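Side-chain contacts in cytochrome c class I (Sideroxydans lithotrophicus, PDB 4XXL), which carries a covalently bound heme c and probably shuttles electrons for lithoautotrophic growth: residues A[75-78]-A[82-85]; A[33-38]-A[42-47]. One frame throughout, in Å; residues are numbered along the deposited sequence.

Interaction 1: residues A[75-78]-A[82-85]; sequences LIHH and GEKA. With HEC (heme c), chain B.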
loop_
_atom_site.group_PDB
_atom_site.type_symbol
_atom_site.label_atom_id
_atom_site.label_comp_id
_atom_site.label_asym_id
_atom_site.label_seq_id
_atom_site.Cartn_x
_atom_site.Cartn_y
_atom_site.Cartn_z
ATOM N N LEU A 75 -2.449 -3.546 6.883
ATOM C CA LEU A 75 -1.880 -3.264 5.548
ATOM C C LEU A 75 -0.642 -4.125 5.282
ATOM O O LEU A 75 -0.403 -4.523 4.126
ATOM C CB LEU A 75 -1.548 -1.776 5.327
ATOM C CG LEU A 75 -2.749 -0.794 5.184
ATOM C CD1 LEU A 75 -2.298 0.557 4.692
ATOM C CD2 LEU A 75 -3.824 -1.357 4.225
ATOM N N ILE A 76 0.117 -4.441 6.320
ATOM C CA ILE A 76 1.239 -5.415 6.124
ATOM C C ILE A 76 0.660 -6.754 5.634
ATOM O O ILE A 76 1.205 -7.351 4.678
ATOM C CB ILE A 76 2.108 -5.618 7.384
ATOM C CG1 ILE A 76 2.873 -4.334 7.637
ATOM C CG2 ILE A 76 3.014 -6.841 7.204
ATOM C CD1 ILE A 76 3.641 -4.282 8.963
ATOM N N HIS A 77 -0.459 -7.186 6.265
ATOM C CA HIS A 77 -1.175 -8.355 5.813
ATOM C C HIS A 77 -1.660 -8.224 4.383
ATOM O O HIS A 77 -1.437 -9.099 3.554
ATOM C CB HIS A 77 -2.335 -8.683 6.753
ATOM C CG HIS A 77 -3.175 -9.792 6.260
ATOM N ND1 HIS A 77 -2.845 -11.118 6.440
ATOM C CD2 HIS A 77 -4.319 -9.782 5.543
ATOM C CE1 HIS A 77 -3.769 -11.877 5.876
ATOM N NE2 HIS A 77 -4.673 -11.091 5.321
ATOM N N HIS A 78 -2.257 -7.103 4.072
ATOM C CA HIS A 78 -2.815 -6.918 2.742
ATOM C C HIS A 78 -1.758 -7.037 1.641
ATOM O O HIS A 78 -2.042 -7.578 0.585
ATOM C CB HIS A 78 -3.429 -5.521 2.630
ATOM C CG HIS A 78 -3.885 -5.189 1.249
ATOM N ND1 HIS A 78 -3.156 -4.435 0.363
ATOM C CD2 HIS A 78 -5.001 -5.577 0.587
ATOM C CE1 HIS A 78 -3.807 -4.371 -0.775
ATOM N NE2 HIS A 78 -4.946 -5.006 -0.647
ATOM N N GLY A 82 -1.836 -11.641 -1.030
ATOM C CA GLY A 82 -2.477 -11.924 -2.324
ATOM C C GLY A 82 -3.921 -12.222 -2.314
ATOM O O GLY A 82 -4.394 -13.092 -3.116
ATOM N N GLU A 83 -4.660 -11.524 -1.454
ATOM C CA GLU A 83 -6.091 -11.745 -1.404
ATOM C C GLU A 83 -6.735 -10.987 -2.538
ATOM O O GLU A 83 -6.100 -10.156 -3.220
ATOM C CB GLU A 83 -6.627 -11.298 -0.055
ATOM C CG GLU A 83 -6.139 -12.203 1.074
ATOM C CD GLU A 83 -6.515 -11.741 2.488
ATOM O OE1 GLU A 83 -6.890 -10.562 2.690
ATOM O OE2 GLU A 83 -6.394 -12.573 3.419
ATOM N N LYS A 84 -8.014 -11.289 -2.767
ATOM C CA LYS A 84 -8.742 -10.675 -3.880
ATOM C C LYS A 84 -8.764 -9.145 -3.806
ATOM O O LYS A 84 -8.870 -8.503 -2.744
ATOM C CB LYS A 84 -10.162 -11.260 -4.020
ATOM C CG LYS A 84 -10.129 -12.732 -4.440
ATOM C CD LYS A 84 -9.922 -12.930 -5.954
ATOM C CE LYS A 84 -11.263 -13.067 -6.688
ATOM N NZ LYS A 84 -11.191 -13.596 -8.086
ATOM N N ALA A 85 -8.636 -8.563 -4.979
ATOM C CA ALA A 85 -8.637 -7.118 -5.153
ATOM C C ALA A 85 -9.664 -6.887 -6.232
ATOM O O ALA A 85 -9.627 -7.537 -7.294
ATOM C CB ALA A 85 -7.256 -6.580 -5.558
HETATM FE FE HEC B . -2.749 -2.084 -4.477
HETATM C CHA HEC B . -5.772 -1.842 -2.772
HETATM C CHB HEC B . -1.056 -1.028 -1.660
HETATM C CHC HEC B . 0.254 -2.817 -6.016
HETATM C CHD HEC B . -4.380 -2.500 -7.397
HETATM N NA HEC B . -3.336 -1.593 -2.563
HETATM C C1A HEC B . -4.603 -1.482 -2.115
HETATM C C2A HEC B . -4.538 -0.952 -0.801
HETATM C C3A HEC B . -3.212 -0.713 -0.525
HETATM C C4A HEC B . -2.448 -1.116 -1.655
HETATM C CMA HEC B . -2.614 -0.104 0.705
HETATM C CAA HEC B . -5.771 -0.708 0.069
HETATM C CBA HEC B . -6.102 -1.974 0.827
HETATM C CGA HEC B . -7.234 -1.815 1.827
HETATM O O1A HEC B . -7.996 -0.841 1.749
HETATM O O2A HEC B . -7.295 -2.626 2.811
HETATM N NB HEC B . -0.795 -1.945 -3.967
HETATM C C1B HEC B . -0.313 -1.489 -2.761
HETATM C C2B HEC B . 1.113 -1.558 -2.770
HETATM C C3B HEC B . 1.521 -2.063 -3.946
HETATM C C4B HEC B . 0.316 -2.334 -4.718
HETATM C CMB HEC B . 1.987 -1.161 -1.615
HETATM C CAB HEC B . 2.871 -2.443 -4.414
HETATM C CBB HEC B . 3.403 -3.464 -3.594
HETATM N NC HEC B . -2.181 -2.545 -6.420
HETATM C C1C HEC B . -0.895 -2.827 -6.753
HETATM C C2C HEC B . -0.935 -3.007 -8.150
HETATM C C3C HEC B . -2.219 -2.841 -8.632
HETATM C C4C HEC B . -2.997 -2.592 -7.462
HETATM C CMC HEC B . 0.296 -3.239 -8.945
HETATM C CAC HEC B . -2.683 -2.905 -10.080
HETATM C CBC HEC B . -2.379 -4.041 -10.841
HETATM N ND HEC B . -4.634 -2.216 -4.944
HETATM C C1D HEC B . -5.149 -2.354 -6.217
HETATM C C2D HEC B . -6.632 -2.417 -6.199
HETATM C C3D HEC B . -6.975 -2.238 -4.931
HETATM C C4D HEC B . -5.741 -2.071 -4.140
HETATM C CMD HEC B . -7.505 -2.595 -7.381
HETATM C CAD HEC B . -8.401 -2.154 -4.359
HETATM C CBD HEC B . -8.892 -3.509 -3.941
HETATM C CGD HEC B . -10.313 -3.553 -3.367
HETATM O O1D HEC B . -10.887 -2.536 -2.869
HETATM O O2D HEC B . -10.885 -4.675 -3.332
HETATM O O HOH W 1 -0.911 -9.095 -1.233
HETATM O O HOH W 2 -4.374 -8.998 -0.213
#
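The backbone comes closest at His78 and Gly82, their CA atoms 7.1 Å apart, where helix 71-81 of this class I cytochrome c fold ends and the chain turns into strand 84-86. Gly82 is the first residue past the helix and takes a positive phi, a conformation that suits glycine. Across the turn, two waters bridge the backbones, both donating to the carbonyl oxygen of His78. One lies 2.6 Å from His78 O and accepts a hydrogen bond from Gly82 N; the other sits 2.8 Å from His78 O and bridges to Glu83 N.

On the outer surface a His-carboxylate hydrogen bond ties the same two elements. His77 NE2 donates to Glu83 OE2 at 3.0 Å, with an N-H...O angle of 152°. The oxygen lies close to the ring plane of the histidine, but the donor comes from above the carboxylate plane, and the two planes are turned 68° apart. Glu83 spans the distance because its chain is extended beyond CG.

The inner side belongs to the heme. With CG anti to the backbone N (chi1 173°), the His78 ring swings over the porphyrin, where it also meets the ring of the axial ligand His95. Backbone hydrogen bonds pair Glu83 with His95 and Ala85 with Glu93, so the strand side of the contact belongs to the hairpin that carries this ligand. CBA of a heme propionate arm lies over the centre of the His78 ring, 3.5 Å above its plane, and His78 CE1 reaches to 3.3 Å from heme atom C1A.

Interaction 2: residues A[33-38]-A[42-47]; sequences AAKSLA and NCFKCH. With HEC (heme c), chain B.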
loop_
_atom_site.group_PDB
_atom_site.type_symbol
_atom_site.label_atom_id
_atom_site.label_comp_id
_atom_site.label_asym_id
_atom_site.label_seq_id
_atom_site.Cartn_x
_atom_site.Cartn_y
_atom_site.Cartn_z
ATOM N N ALA A 33 12.960 5.713 0.947
ATOM C CA ALA A 33 13.046 4.260 0.897
ATOM C C ALA A 33 11.683 3.691 0.607
ATOM O O ALA A 33 11.572 2.747 -0.128
ATOM C CB ALA A 33 13.575 3.673 2.186
ATOM N N ALA A 34 10.676 4.328 1.198
ATOM C CA ALA A 34 9.308 3.902 0.882
ATOM C C ALA A 34 8.951 4.058 -0.611
ATOM O O ALA A 34 8.454 3.129 -1.258
ATOM C CB ALA A 34 8.320 4.650 1.750
ATOM N N LYS A 35 9.194 5.241 -1.177
ATOM C CA LYS A 35 8.899 5.502 -2.579
ATOM C C LYS A 35 9.760 4.597 -3.517
ATOM O O LYS A 35 9.279 4.111 -4.534
ATOM C CB LYS A 35 9.047 6.995 -2.919
ATOM C CG LYS A 35 8.161 7.846 -2.060
ATOM C CD LYS A 35 8.066 9.308 -2.420
ATOM C CE LYS A 35 7.067 9.455 -3.532
ATOM N NZ LYS A 35 6.919 10.911 -3.816
ATOM N N SER A 36 11.017 4.358 -3.149
ATOM C CA SER A 36 11.858 3.420 -3.865
ATOM C C SER A 36 11.238 1.980 -3.918
ATOM O O SER A 36 11.139 1.343 -4.967
ATOM C CB SER A 36 13.262 3.426 -3.256
ATOM O OG SER A 36 14.068 2.439 -3.855
ATOM N N LEU A 37 10.814 1.483 -2.747
ATOM C CA LEU A 37 10.202 0.161 -2.697
ATOM C C LEU A 37 8.900 0.095 -3.535
ATOM O O LEU A 37 8.617 -0.898 -4.242
ATOM C CB LEU A 37 9.958 -0.241 -1.240
ATOM C CG LEU A 37 9.609 -1.723 -1.058
ATOM C CD1 LEU A 37 10.780 -2.622 -1.427
ATOM C CD2 LEU A 37 9.172 -1.990 0.349
ATOM N N ALA A 38 8.110 1.167 -3.444
ATOM C CA ALA A 38 6.861 1.268 -4.245
ATOM C C ALA A 38 7.185 1.241 -5.751
ATOM O O ALA A 38 6.534 0.521 -6.509
ATOM C CB ALA A 38 6.061 2.524 -3.898
ATOM N N ASN A 42 6.014 -2.052 -8.506
ATOM C CA ASN A 42 4.945 -1.683 -9.437
ATOM C C ASN A 42 3.773 -0.979 -8.777
ATOM O O ASN A 42 2.689 -0.872 -9.355
ATOM C CB ASN A 42 4.479 -2.900 -10.275
ATOM C CG ASN A 42 5.351 -3.158 -11.479
ATOM O OD1 ASN A 42 6.123 -2.303 -11.896
ATOM N ND2 ASN A 42 5.138 -4.311 -12.121
ATOM N N CYS A 43 3.946 -0.626 -7.512
ATOM C CA CYS A 43 2.846 -0.063 -6.767
ATOM C C CYS A 43 2.277 1.176 -7.422
ATOM O O CYS A 43 1.038 1.297 -7.481
ATOM C CB CYS A 43 3.329 0.213 -5.322
ATOM S SG CYS A 43 4.048 -1.145 -4.447
ATOM N N PHE A 44 3.123 2.038 -7.926
ATOM C CA PHE A 44 2.694 3.302 -8.526
ATOM C C PHE A 44 2.100 3.076 -9.935
ATOM O O PHE A 44 1.508 3.970 -10.509
ATOM C CB PHE A 44 3.815 4.291 -8.576
ATOM C CG PHE A 44 4.223 4.841 -7.233
ATOM C CD1 PHE A 44 3.319 5.219 -6.277
ATOM C CD2 PHE A 44 5.570 4.997 -6.949
ATOM C CE1 PHE A 44 3.748 5.792 -5.061
ATOM C CE2 PHE A 44 6.016 5.555 -5.771
ATOM C CZ PHE A 44 5.096 5.931 -4.806
ATOM N N LYS A 45 2.194 1.873 -10.479
ATOM C CA LYS A 45 1.497 1.638 -11.763
ATOM C C LYS A 45 -0.016 1.665 -11.569
ATOM O O LYS A 45 -0.752 2.008 -12.487
ATOM C CB LYS A 45 1.922 0.305 -12.365
ATOM C CG LYS A 45 3.398 0.186 -12.636
ATOM C CD LYS A 45 3.885 1.304 -13.543
ATOM C CE LYS A 45 5.181 0.990 -14.262
ATOM N NZ LYS A 45 6.185 0.346 -13.407
ATOM N N CYS A 46 -0.460 1.308 -10.379
ATOM C CA CYS A 46 -1.877 1.305 -10.102
ATOM C C CYS A 46 -2.362 2.342 -9.071
ATOM O O CYS A 46 -3.552 2.519 -8.921
ATOM C CB CYS A 46 -2.239 -0.063 -9.622
ATOM S SG CYS A 46 -2.106 -1.373 -10.880
ATOM N N HIS A 47 -1.442 2.880 -8.257
ATOM C CA HIS A 47 -1.793 3.782 -7.142
ATOM C C HIS A 47 -1.076 5.090 -7.328
ATOM O O HIS A 47 0.099 5.086 -7.690
ATOM C CB HIS A 47 -1.407 3.169 -5.790
ATOM C CG HIS A 47 -2.155 1.901 -5.432
ATOM N ND1 HIS A 47 -3.406 1.922 -4.861
ATOM C CD2 HIS A 47 -1.793 0.593 -5.492
ATOM C CE1 HIS A 47 -3.749 0.682 -4.544
ATOM N NE2 HIS A 47 -2.815 -0.158 -4.983
HETATM FE FE HEC B . -2.749 -2.084 -4.477
HETATM C CHA HEC B . -5.772 -1.842 -2.772
HETATM C CHB HEC B . -1.056 -1.028 -1.660
HETATM C CHC HEC B . 0.254 -2.817 -6.016
HETATM C CHD HEC B . -4.380 -2.500 -7.397
HETATM N NA HEC B . -3.336 -1.593 -2.563
HETATM C C1A HEC B . -4.603 -1.482 -2.115
HETATM C C2A HEC B . -4.538 -0.952 -0.801
HETATM C C3A HEC B . -3.212 -0.713 -0.525
HETATM C C4A HEC B . -2.448 -1.116 -1.655
HETATM C CMA HEC B . -2.614 -0.104 0.705
HETATM C CAA HEC B . -5.771 -0.708 0.069
HETATM C CBA HEC B . -6.102 -1.974 0.827
HETATM C CGA HEC B . -7.234 -1.815 1.827
HETATM O O1A HEC B . -7.996 -0.841 1.749
HETATM O O2A HEC B . -7.295 -2.626 2.811
HETATM N NB HEC B . -0.795 -1.945 -3.967
HETATM C C1B HEC B . -0.313 -1.489 -2.761
HETATM C C2B HEC B . 1.113 -1.558 -2.770
HETATM C C3B HEC B . 1.521 -2.063 -3.946
HETATM C C4B HEC B . 0.316 -2.334 -4.718
HETATM C CMB HEC B . 1.987 -1.161 -1.615
HETATM C CAB HEC B . 2.871 -2.443 -4.414
HETATM C CBB HEC B . 3.403 -3.464 -3.594
HETATM N NC HEC B . -2.181 -2.545 -6.420
HETATM C C1C HEC B . -0.895 -2.827 -6.753
HETATM C C2C HEC B . -0.935 -3.007 -8.150
HETATM C C3C HEC B . -2.219 -2.841 -8.632
HETATM C C4C HEC B . -2.997 -2.592 -7.462
HETATM C CMC HEC B . 0.296 -3.239 -8.945
HETATM C CAC HEC B . -2.683 -2.905 -10.080
HETATM C CBC HEC B . -2.379 -4.041 -10.841
HETATM N ND HEC B . -4.634 -2.216 -4.944
HETATM C C1D HEC B . -5.149 -2.354 -6.217
HETATM C C2D HEC B . -6.632 -2.417 -6.199
HETATM C C3D HEC B . -6.975 -2.238 -4.931
HETATM C C4D HEC B . -5.741 -2.071 -4.140
HETATM C CMD HEC B . -7.505 -2.595 -7.381
HETATM C CAD HEC B . -8.401 -2.154 -4.359
HETATM C CBD HEC B . -8.892 -3.509 -3.941
HETATM C CGD HEC B . -10.313 -3.553 -3.367
HETATM O O1D HEC B . -10.887 -2.536 -2.869
HETATM O O2D HEC B . -10.885 -4.675 -3.332
HETATM O O HOH W 3 5.601 1.362 -9.484
#
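Ala38 and Phe44 bury the most surface here, followed by Cys43, at the corner where helix 31-40 gives way to the CXXCH heme-binding motif. The Ala38 methyl lies over one face of the Phe44 ring in a CH-pi contact, with CB 3.8 Å from the ring centroid and 23° off the normal. It is offset toward the rim, so the closest approach is from Ala38 CB to Phe44 CE2, at 3.6 Å. Phe44 reaches this place with CG anti to its carbonyl carbon (chi1 -71°), and Lys35 makes a looser contact, CE lying 4.2 Å from Phe44 CZ.

The backbone closes the corner as a Schellman motif: Cys43 N donates to Ala38 O at 3.0 Å, while Asn42, with positive phi, is the C-prime residue. Beside this bond Ala38 CB and Cys43 CB pack at 3.9 Å. This probably helps to position Cys43, whose SG is 1.8 Å from heme CAB in the first thioether. Cys46 makes the second thioether, to CAC, and His47 NE2 coordinates the iron at 2.0 Å. Pro56 O accepts a hydrogen bond from His47 ND1, which would help to set the rotation of the ligand ring.

Trp113 of helix 104-115 touches both Lys35 and Phe44, while Tyr58 of helix 58-65, nearer the heme, packs on Cys43 and Phe44 and stacks on His47.

The heme is what joins the two contacts, which lie on opposite sides of the chain's centre and do not touch. Interaction 2 is partly buried and apolar where the side chains meet, with a direct backbone bond and covalent links to the heme. Interaction 1 is a surface contact, held by a polar side-chain pair and bridging waters. Both form where a helix ends at a residue of positive phi, but the chain then enters the CXXCH turn in one and a strand in the other. They serve the two axial positions differently: 42-47 supplies His47, whereas His78 and Glu83 of interaction 1 contact His95, the ligand across the iron.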